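Local coordinates for antigen MTB48, Mycobacterial protein (Mycobacterium smegmatis, PDB 4WJ1) that is exported by the ESX-1 type VII secretion system of mycobacteria and is probably involved in DNA conjugation, at least in the recipient strain, at residues A[40-45]-A[267-272]; A[154-159]-A[218-223]; A[230-235]-A[256-261]. All blocks are in the same frame, centred on the assembly; numbering follows the deposited sequence.

Contact 1. Residues A[40-45]-A[267-272]; sequences ATTASV and EAYANG
Thr41 sets its side chain against two neighbours on helix 248-272, Tyr269 and Ala270. Its methyl CG2 does most of the touching: it lies 3.7 Å from Tyr269 CE2, approaching the ring obliquely, and 3.8 Å from Ala270 CA. That placement follows from the first torsion (chi1 -67°), which puts CG2 opposite the backbone N and sets OG1 beside that N, 4.0 Å from the methyl CB of Ala270. One residue on, Thr42 supplies the polar part. Its OG1 meets Tyr269 OH at the rim of the phenol, in the ring plane, and the two hydroxyls are hydrogen bonded; either could be the donor. The modelled separation of OG1 and OH, 2.4 Å, is very short, and its exact value is doubtful. Thr42 OG1 also bonds to Asp37 OD1, so the same oxygen links the phenol to the residues leading into helix 40-96. Tyr269 reaches this far because its CG lies anti to the backbone N (chi1 -180°), so that the ring passes Thr41 and its hydroxyl meets Thr42. Phe220 and Leu227 of helix 187-230 also pack on Tyr269. The two short helical segments run nearly parallel, at 10°, with axes 10.0 Å apart. Here the start of the PE region's long helix meets the last turns of a PPE-region helix, as expected of a fused PE-PPE helical bundle.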
loop_
_atom_site.group_PDB
_atom_site.type_symbol
_atom_site.label_atom_id
_atom_site.label_comp_id
_atom_site.label_asym_id
_atom_site.label_seq_id
_atom_site.Cartn_x
_atom_site.Cartn_y
_atom_site.Cartn_z
ATOM N N ALA A 40 -7.289 -7.543 -24.873
ATOM C CA ALA A 40 -8.036 -8.104 -23.754
ATOM C C ALA A 40 -7.084 -8.491 -22.632
ATOM O O ALA A 40 -7.346 -8.210 -21.471
ATOM C CB ALA A 40 -8.859 -9.302 -24.205
ATOM N N THR A 41 -5.978 -9.131 -22.991
ATOM C CA THR A 41 -4.941 -9.493 -22.028
ATOM C C THR A 41 -4.445 -8.253 -21.303
ATOM O O THR A 41 -4.321 -8.248 -20.083
ATOM C CB THR A 41 -3.752 -10.211 -22.726
ATOM O OG1 THR A 41 -4.183 -11.484 -23.212
ATOM C CG2 THR A 41 -2.601 -10.432 -21.781
ATOM N N THR A 42 -4.179 -7.191 -22.054
ATOM C CA THR A 42 -3.707 -5.957 -21.453
ATOM C C THR A 42 -4.723 -5.393 -20.464
ATOM O O THR A 42 -4.356 -4.976 -19.382
ATOM C CB THR A 42 -3.396 -4.916 -22.515
ATOM O OG1 THR A 42 -2.256 -5.343 -23.278
ATOM C CG2 THR A 42 -3.103 -3.563 -21.867
ATOM N N ALA A 43 -6.003 -5.398 -20.826
ATOM C CA ALA A 43 -7.033 -4.865 -19.941
ATOM C C ALA A 43 -7.108 -5.677 -18.667
ATOM O O ALA A 43 -7.373 -5.146 -17.587
ATOM C CB ALA A 43 -8.393 -4.860 -20.626
ATOM N N SER A 44 -6.900 -6.976 -18.810
ATOM C CA SER A 44 -7.097 -7.879 -17.701
ATOM C C SER A 44 -5.998 -7.654 -16.693
ATOM O O SER A 44 -6.275 -7.388 -15.524
ATOM C CB SER A 44 -7.111 -9.326 -18.167
ATOM O OG SER A 44 -7.021 -10.189 -17.044
ATOM N N VAL A 45 -4.750 -7.744 -17.151
ATOM C CA VAL A 45 -3.606 -7.540 -16.270
ATOM C C VAL A 45 -3.657 -6.135 -15.672
ATOM O O VAL A 45 -3.475 -5.959 -14.475
ATOM C CB VAL A 45 -2.281 -7.755 -17.008
ATOM C CG1 VAL A 45 -1.107 -7.331 -16.140
ATOM C CG2 VAL A 45 -2.142 -9.213 -17.401
ATOM N N GLU A 267 0.185 -15.170 -27.335
ATOM C CA GLU A 267 0.232 -16.281 -26.402
ATOM C C GLU A 267 1.319 -16.047 -25.364
ATOM O O GLU A 267 1.093 -16.202 -24.171
ATOM C CB GLU A 267 0.472 -17.595 -27.150
ATOM C CG GLU A 267 0.528 -18.838 -26.265
ATOM C CD GLU A 267 0.480 -20.143 -27.070
ATOM O OE1 GLU A 267 0.686 -20.104 -28.310
ATOM O OE2 GLU A 267 0.227 -21.210 -26.460
ATOM N N ALA A 268 2.500 -15.654 -25.819
ATOM C CA ALA A 268 3.609 -15.393 -24.914
ATOM C C ALA A 268 3.276 -14.228 -23.993
ATOM O O ALA A 268 3.695 -14.188 -22.837
ATOM C CB ALA A 268 4.881 -15.108 -25.699
ATOM N N TYR A 269 2.515 -13.279 -24.515
ATOM C CA TYR A 269 2.116 -12.107 -23.749
ATOM C C TYR A 269 1.112 -12.487 -22.654
ATOM O O TYR A 269 1.193 -12.029 -21.518
ATOM C CB TYR A 269 1.532 -11.067 -24.697
ATOM C CG TYR A 269 1.073 -9.787 -24.049
ATOM C CD1 TYR A 269 1.894 -9.083 -23.168
ATOM C CD2 TYR A 269 -0.179 -9.263 -24.343
ATOM C CE1 TYR A 269 1.469 -7.905 -22.593
ATOM C CE2 TYR A 269 -0.609 -8.094 -23.775
ATOM C CZ TYR A 269 0.215 -7.416 -22.900
ATOM O OH TYR A 269 -0.243 -6.241 -22.352
ATOM N N ALA A 270 0.159 -13.334 -23.015
ATOM C CA ALA A 270 -0.842 -13.799 -22.073
ATOM C C ALA A 270 -0.158 -14.524 -20.918
ATOM O O ALA A 270 -0.388 -14.191 -19.759
ATOM C CB ALA A 270 -1.840 -14.703 -22.766
ATOM N N ASN A 271 0.702 -15.489 -21.238
ATOM C CA ASN A 271 1.457 -16.212 -20.217
ATOM C C ASN A 271 2.373 -15.319 -19.397
ATOM O O ASN A 271 2.307 -15.309 -18.171
ATOM C CB ASN A 271 2.287 -17.320 -20.851
ATOM C CG ASN A 271 1.431 -18.381 -21.496
ATOM O OD1 ASN A 271 0.240 -18.493 -21.201
ATOM N ND2 ASN A 271 2.030 -19.172 -22.384
ATOM N N GLY A 272 3.216 -14.559 -20.083
ATOM C CA GLY A 272 4.280 -13.817 -19.435
ATOM C C GLY A 272 3.819 -12.676 -18.564
ATOM O O GLY A 272 4.556 -12.226 -17.688
#

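Contact 2. Residues A[154-159]-A[218-223]; sequences LSMKYF and TTFVDA
This is an apolar, antiparallel helix-helix contact buried inside the PPE region, formed where Met156 and Lys157 of helix 154-178 meet Phe220 and Val221 of helix 187-230. The short axes approach to 9.6 Å and cross at -154°. Val221 is the wedge: its CG1 lies 3.7 Å from Met156 CB and 3.8 Å from Lys157 CG, touching the base of one side chain and the aliphatic stem of the other. Met156, a selenomethionine, bends at both chi2 (-55°) and chi3 (-47°) and passes Phe220 at about a right angle. Its CG comes obliquely within 3.8 Å of Phe220 CE2, while the methyl CE arrives at the ring edge, in plane, 3.9 Å from CD2. Leu49 of helix 40-96 packs on both Met156 and Phe220, bringing the PE region into the same core. Lys157 runs extended beyond CG, laying CE 4.0 Å from Val221 CB and carrying NZ onward to a hydrogen bond with Gln152 O and a salt bridge with Asp225. The chemistry thus divides in two: carbon packing alone joins these two segments, while the lysine's charge is met by partners outside them.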
loop_
_atom_site.group_PDB
_atom_site.type_symbol
_atom_site.label_atom_id
_atom_site.label_comp_id
_atom_site.label_asym_id
_atom_site.label_seq_id
_atom_site.Cartn_x
_atom_site.Cartn_y
_atom_site.Cartn_z
ATOM N N LEU A 154 4.562 3.683 -21.171
ATOM C CA LEU A 154 5.191 4.681 -20.314
ATOM C C LEU A 154 4.403 4.979 -19.052
ATOM O O LEU A 154 5.001 5.228 -18.005
ATOM C CB LEU A 154 5.407 5.981 -21.088
ATOM C CG LEU A 154 6.347 5.841 -22.282
ATOM C CD1 LEU A 154 6.430 7.154 -23.048
ATOM C CD2 LEU A 154 7.713 5.402 -21.785
ATOM N N SER A 155 3.074 4.996 -19.159
ATOM C CA SER A 155 2.228 5.247 -17.993
ATOM C C SER A 155 2.435 4.144 -16.956
ATOM O O SER A 155 2.764 4.416 -15.800
ATOM C CB SER A 155 0.752 5.336 -18.382
ATOM O OG SER A 155 -0.050 5.618 -17.243
HETATM N N MSE A 156 2.279 2.901 -17.402
HETATM C CA MSE A 156 2.491 1.743 -16.557
HETATM C C MSE A 156 3.896 1.718 -15.984
HETATM O O MSE A 156 4.084 1.402 -14.810
HETATM C CB MSE A 156 2.197 0.458 -17.332
HETATM C CG MSE A 156 0.700 0.209 -17.485
HETATM SE SE MSE A 156 -0.250 0.205 -15.764
HETATM C CE MSE A 156 0.927 -0.936 -14.752
ATOM N N LYS A 157 4.883 2.090 -16.787
ATOM C CA LYS A 157 6.257 2.100 -16.294
ATOM C C LYS A 157 6.444 3.171 -15.227
ATOM O O LYS A 157 7.177 2.971 -14.272
ATOM C CB LYS A 157 7.246 2.297 -17.441
ATOM C CG LYS A 157 7.474 1.018 -18.244
ATOM C CD LYS A 157 8.134 1.279 -19.588
ATOM C CE LYS A 157 8.426 -0.035 -20.304
ATOM N NZ LYS A 157 8.657 0.162 -21.772
ATOM N N TYR A 158 5.761 4.299 -15.363
ATOM C CA TYR A 158 5.892 5.333 -14.355
ATOM C C TYR A 158 5.200 4.893 -13.045
ATOM O O TYR A 158 5.694 5.133 -11.945
ATOM C CB TYR A 158 5.306 6.637 -14.853
ATOM C CG TYR A 158 5.642 7.780 -13.954
ATOM C CD1 TYR A 158 6.929 7.931 -13.468
ATOM C CD2 TYR A 158 4.677 8.716 -13.586
ATOM C CE1 TYR A 158 7.253 8.981 -12.630
ATOM C CE2 TYR A 158 4.990 9.766 -12.747
ATOM C CZ TYR A 158 6.284 9.897 -12.278
ATOM O OH TYR A 158 6.606 10.947 -11.449
ATOM N N PHE A 159 4.038 4.270 -13.209
ATOM C CA PHE A 159 3.274 3.667 -12.142
ATOM C C PHE A 159 4.170 2.696 -11.396
ATOM O O PHE A 159 4.259 2.735 -10.170
ATOM C CB PHE A 159 2.034 2.984 -12.746
ATOM C CG PHE A 159 1.293 2.028 -11.812
ATOM C CD1 PHE A 159 1.658 0.693 -11.726
ATOM C CD2 PHE A 159 0.176 2.455 -11.102
ATOM C CE1 PHE A 159 0.953 -0.186 -10.921
ATOM C CE2 PHE A 159 -0.530 1.585 -10.289
ATOM C CZ PHE A 159 -0.139 0.261 -10.193
ATOM N N THR A 218 6.347 -4.544 -13.177
ATOM C CA THR A 218 7.538 -4.824 -13.967
ATOM C C THR A 218 7.319 -6.046 -14.845
ATOM O O THR A 218 7.659 -6.062 -16.025
ATOM C CB THR A 218 8.755 -5.061 -13.070
ATOM O OG1 THR A 218 9.145 -3.824 -12.457
ATOM C CG2 THR A 218 9.920 -5.621 -13.880
ATOM N N THR A 219 6.740 -7.075 -14.258
ATOM C CA THR A 219 6.444 -8.292 -14.990
ATOM C C THR A 219 5.550 -7.988 -16.189
ATOM O O THR A 219 5.773 -8.491 -17.285
ATOM C CB THR A 219 5.801 -9.316 -14.056
ATOM O OG1 THR A 219 6.818 -9.805 -13.178
ATOM C CG2 THR A 219 5.213 -10.483 -14.831
ATOM N N PHE A 220 4.568 -7.121 -15.971
ATOM C CA PHE A 220 3.649 -6.709 -17.016
ATOM C C PHE A 220 4.348 -5.884 -18.116
ATOM O O PHE A 220 4.274 -6.235 -19.286
ATOM C CB PHE A 220 2.505 -5.924 -16.380
ATOM C CG PHE A 220 1.539 -5.328 -17.361
ATOM C CD1 PHE A 220 1.105 -6.041 -18.458
ATOM C CD2 PHE A 220 1.028 -4.064 -17.150
ATOM C CE1 PHE A 220 0.200 -5.504 -19.337
ATOM C CE2 PHE A 220 0.120 -3.521 -18.031
ATOM C CZ PHE A 220 -0.290 -4.245 -19.129
ATOM N N VAL A 221 5.039 -4.806 -17.750
ATOM C CA VAL A 221 5.644 -3.974 -18.770
ATOM C C VAL A 221 6.752 -4.716 -19.517
ATOM O O VAL A 221 6.915 -4.526 -20.724
ATOM C CB VAL A 221 6.180 -2.657 -18.196
ATOM C CG1 VAL A 221 5.032 -1.817 -17.703
ATOM C CG2 VAL A 221 7.176 -2.899 -17.102
ATOM N N ASP A 222 7.484 -5.585 -18.831
ATOM C CA ASP A 222 8.467 -6.403 -19.531
ATOM C C ASP A 222 7.783 -7.257 -20.585
ATOM O O ASP A 222 8.260 -7.358 -21.719
ATOM C CB ASP A 222 9.249 -7.294 -18.570
ATOM C CG ASP A 222 10.254 -6.509 -17.728
ATOM O OD1 ASP A 222 10.419 -5.296 -17.979
ATOM O OD2 ASP A 222 10.888 -7.110 -16.824
ATOM N N ALA A 223 6.663 -7.864 -20.214
ATOM C CA ALA A 223 5.931 -8.716 -21.143
ATOM C C ALA A 223 5.387 -7.900 -22.304
ATOM O O ALA A 223 5.313 -8.374 -23.435
ATOM C CB ALA A 223 4.813 -9.426 -20.445
#

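Contact 3. Residues A[230-235]-A[256-261]; sequences NHPTLE and AMLQEQ
Pro232, the residue that presses on helix 248-272, has its carbonyl O held by the ring of its own neighbour: His231 ND1 donates to Pro232 O at 2.7 Å. The N-H...O angle is 158°, the donor lies in the carbonyl plane on a lone pair, and the oxygen is only 13° out of the imidazole plane. This is an interhelical linker: residues 231-233 join the end of helix 187-230 to the start of helix 234-242 and lean on helix 248-272 on the way. His231 is fixed at its other nitrogen too, since NE2 is hydrogen bonded to Ser262 OG, and one face of its ring is covered by Pro232 CD, 3.2 Å above the plane and offset toward the rim. Thr233 then serves as N-cap of the next helix. Its side chain caps a backbone N ahead, and its own N is bonded to Asn236 OD1, a reciprocal pattern like that of a capping box.

Across the contact the proline ring does the packing. Its CG sits 3.5 Å from Leu258 O, a carbonyl of the opposing helix, and 4.3 Å from the methyl Leu258 CD2. Its CD touches Gln261 CB at 3.8 Å. Trp139 of helix 139-147 packs on both Pro232 and Leu258, adding a fourth helix to the junction. Because Gln261 is extended beyond CG (chi2 168°), the glutamine passes obliquely alongside the proline and brings its amide oxygen OE1 within 3.8 Å of Pro232 CG.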
loop_
_atom_site.group_PDB
_atom_site.type_symbol
_atom_site.label_atom_id
_atom_site.label_comp_id
_atom_site.label_asym_id
_atom_site.label_seq_id
_atom_site.Cartn_x
_atom_site.Cartn_y
_atom_site.Cartn_z
ATOM N N ASN A 230 8.150 -8.581 -30.540
ATOM C CA ASN A 230 7.981 -9.785 -31.341
ATOM C C ASN A 230 6.710 -9.830 -32.167
ATOM O O ASN A 230 6.576 -10.690 -33.030
ATOM C CB ASN A 230 8.018 -11.027 -30.455
ATOM C CG ASN A 230 9.328 -11.176 -29.742
ATOM O OD1 ASN A 230 10.334 -10.592 -30.154
ATOM N ND2 ASN A 230 9.333 -11.950 -28.651
ATOM N N HIS A 231 5.757 -8.951 -31.894
ATOM C CA HIS A 231 4.513 -8.996 -32.648
ATOM C C HIS A 231 4.692 -8.236 -33.946
ATOM O O HIS A 231 5.461 -7.284 -34.002
ATOM C CB HIS A 231 3.357 -8.407 -31.845
ATOM C CG HIS A 231 2.019 -8.631 -32.469
ATOM N ND1 HIS A 231 1.537 -7.854 -33.497
ATOM C CD2 HIS A 231 1.074 -9.578 -32.232
ATOM C CE1 HIS A 231 0.339 -8.291 -33.853
ATOM N NE2 HIS A 231 0.037 -9.335 -33.098
ATOM N N PRO A 232 4.009 -8.668 -35.009
ATOM C CA PRO A 232 4.064 -7.873 -36.232
ATOM C C PRO A 232 3.687 -6.418 -35.970
ATOM O O PRO A 232 2.795 -6.135 -35.169
ATOM C CB PRO A 232 3.048 -8.567 -37.131
ATOM C CG PRO A 232 3.140 -10.003 -36.709
ATOM C CD PRO A 232 3.327 -9.955 -35.225
ATOM N N THR A 233 4.390 -5.503 -36.625
ATOM C CA THR A 233 4.181 -4.086 -36.389
ATOM C C THR A 233 3.133 -3.534 -37.323
ATOM O O THR A 233 2.721 -4.197 -38.271
ATOM C CB THR A 233 5.465 -3.291 -36.577
ATOM O OG1 THR A 233 5.951 -3.495 -37.912
ATOM C CG2 THR A 233 6.510 -3.737 -35.559
ATOM N N LEU A 234 2.700 -2.312 -37.044
ATOM C CA LEU A 234 1.707 -1.682 -37.876
ATOM C C LEU A 234 2.366 -1.401 -39.217
ATOM O O LEU A 234 1.734 -1.517 -40.259
ATOM C CB LEU A 234 1.159 -0.412 -37.215
ATOM C CG LEU A 234 -0.069 0.193 -37.900
ATOM C CD1 LEU A 234 -1.111 -0.873 -38.224
ATOM C CD2 LEU A 234 -0.682 1.275 -37.034
ATOM N N GLU A 235 3.656 -1.079 -39.181
ATOM C CA GLU A 235 4.445 -0.917 -40.396
ATOM C C GLU A 235 4.481 -2.219 -41.195
ATOM O O GLU A 235 4.529 -2.186 -42.422
ATOM C CB GLU A 235 5.873 -0.451 -40.070
ATOM C CG GLU A 235 6.725 -0.206 -41.319
ATOM C CD GLU A 235 8.130 0.347 -41.047
ATOM O OE1 GLU A 235 8.511 0.516 -39.863
ATOM O OE2 GLU A 235 8.850 0.624 -42.045
ATOM N N ALA A 256 0.466 -16.010 -43.685
ATOM C CA ALA A 256 0.437 -17.084 -42.706
ATOM C C ALA A 256 1.543 -16.935 -41.669
ATOM O O ALA A 256 1.296 -17.071 -40.464
ATOM C CB ALA A 256 0.551 -18.416 -43.402
HETATM N N MSE A 257 2.755 -16.653 -42.135
HETATM C CA MSE A 257 3.892 -16.473 -41.237
HETATM C C MSE A 257 3.655 -15.349 -40.244
HETATM O O MSE A 257 3.915 -15.499 -39.050
HETATM C CB MSE A 257 5.165 -16.192 -42.021
HETATM C CG MSE A 257 5.827 -17.426 -42.546
HETATM SE SE MSE A 257 7.430 -16.921 -43.497
HETATM C CE MSE A 257 8.387 -16.166 -41.980
ATOM N N LEU A 258 3.153 -14.229 -40.744
ATOM C CA LEU A 258 2.868 -13.082 -39.897
ATOM C C LEU A 258 1.735 -13.404 -38.934
ATOM O O LEU A 258 1.753 -12.981 -37.779
ATOM C CB LEU A 258 2.536 -11.857 -40.750
ATOM C CG LEU A 258 3.721 -11.372 -41.594
ATOM C CD1 LEU A 258 3.254 -10.632 -42.818
ATOM C CD2 LEU A 258 4.625 -10.487 -40.754
ATOM N N GLN A 259 0.756 -14.166 -39.405
ATOM C CA GLN A 259 -0.334 -14.581 -38.537
ATOM C C GLN A 259 0.192 -15.456 -37.397
ATOM O O GLN A 259 -0.215 -15.291 -36.240
ATOM C CB GLN A 259 -1.410 -15.324 -39.336
ATOM C CG GLN A 259 -2.589 -15.786 -38.498
ATOM C CD GLN A 259 -3.338 -14.637 -37.861
ATOM O OE1 GLN A 259 -3.278 -13.504 -38.334
ATOM N NE2 GLN A 259 -4.041 -14.920 -36.769
ATOM N N GLU A 260 1.108 -16.371 -37.710
ATOM C CA GLU A 260 1.661 -17.222 -36.660
ATOM C C GLU A 260 2.566 -16.396 -35.727
ATOM O O GLU A 260 2.588 -16.634 -34.520
ATOM C CB GLU A 260 2.416 -18.435 -37.228
ATOM C CG GLU A 260 2.784 -19.444 -36.124
ATOM C CD GLU A 260 3.380 -20.780 -36.595
ATOM O OE1 GLU A 260 3.550 -21.004 -37.811
ATOM O OE2 GLU A 260 3.648 -21.636 -35.716
ATOM N N GLN A 261 3.275 -15.404 -36.262
ATOM C CA GLN A 261 4.016 -14.476 -35.408
ATOM C C GLN A 261 3.109 -13.806 -34.390
ATOM O O GLN A 261 3.454 -13.698 -33.209
ATOM C CB GLN A 261 4.702 -13.399 -36.230
ATOM C CG GLN A 261 6.075 -13.772 -36.696
ATOM C CD GLN A 261 6.601 -12.799 -37.737
ATOM O OE1 GLN A 261 6.438 -11.584 -37.590
ATOM N NE2 GLN A 261 7.234 -13.326 -38.795
#

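How the contacts relate
All three contacts lie on the same side of the chain's centre in this elongated, predominantly helical N-terminal part of the protein, which has no strands. Contacts 1 and 2 are direct neighbours, with centres about 13 Å apart, and meet at several points, among them Gly272 O with Thr219 CG2, 3.4 Å apart. Contact 3 lies further out, its centre about 17 Å from that of contact 1 and 23 Å from that of contact 2, touching neither. Helix 248-272 serves contacts 1 and 3. Along the chain, contact 2 closes before contact 3 opens, and contact 1 encloses both. Contacts 2 and 3 tie PPE-region helices together, while contact 1 fastens the PE region to them, making one bundle.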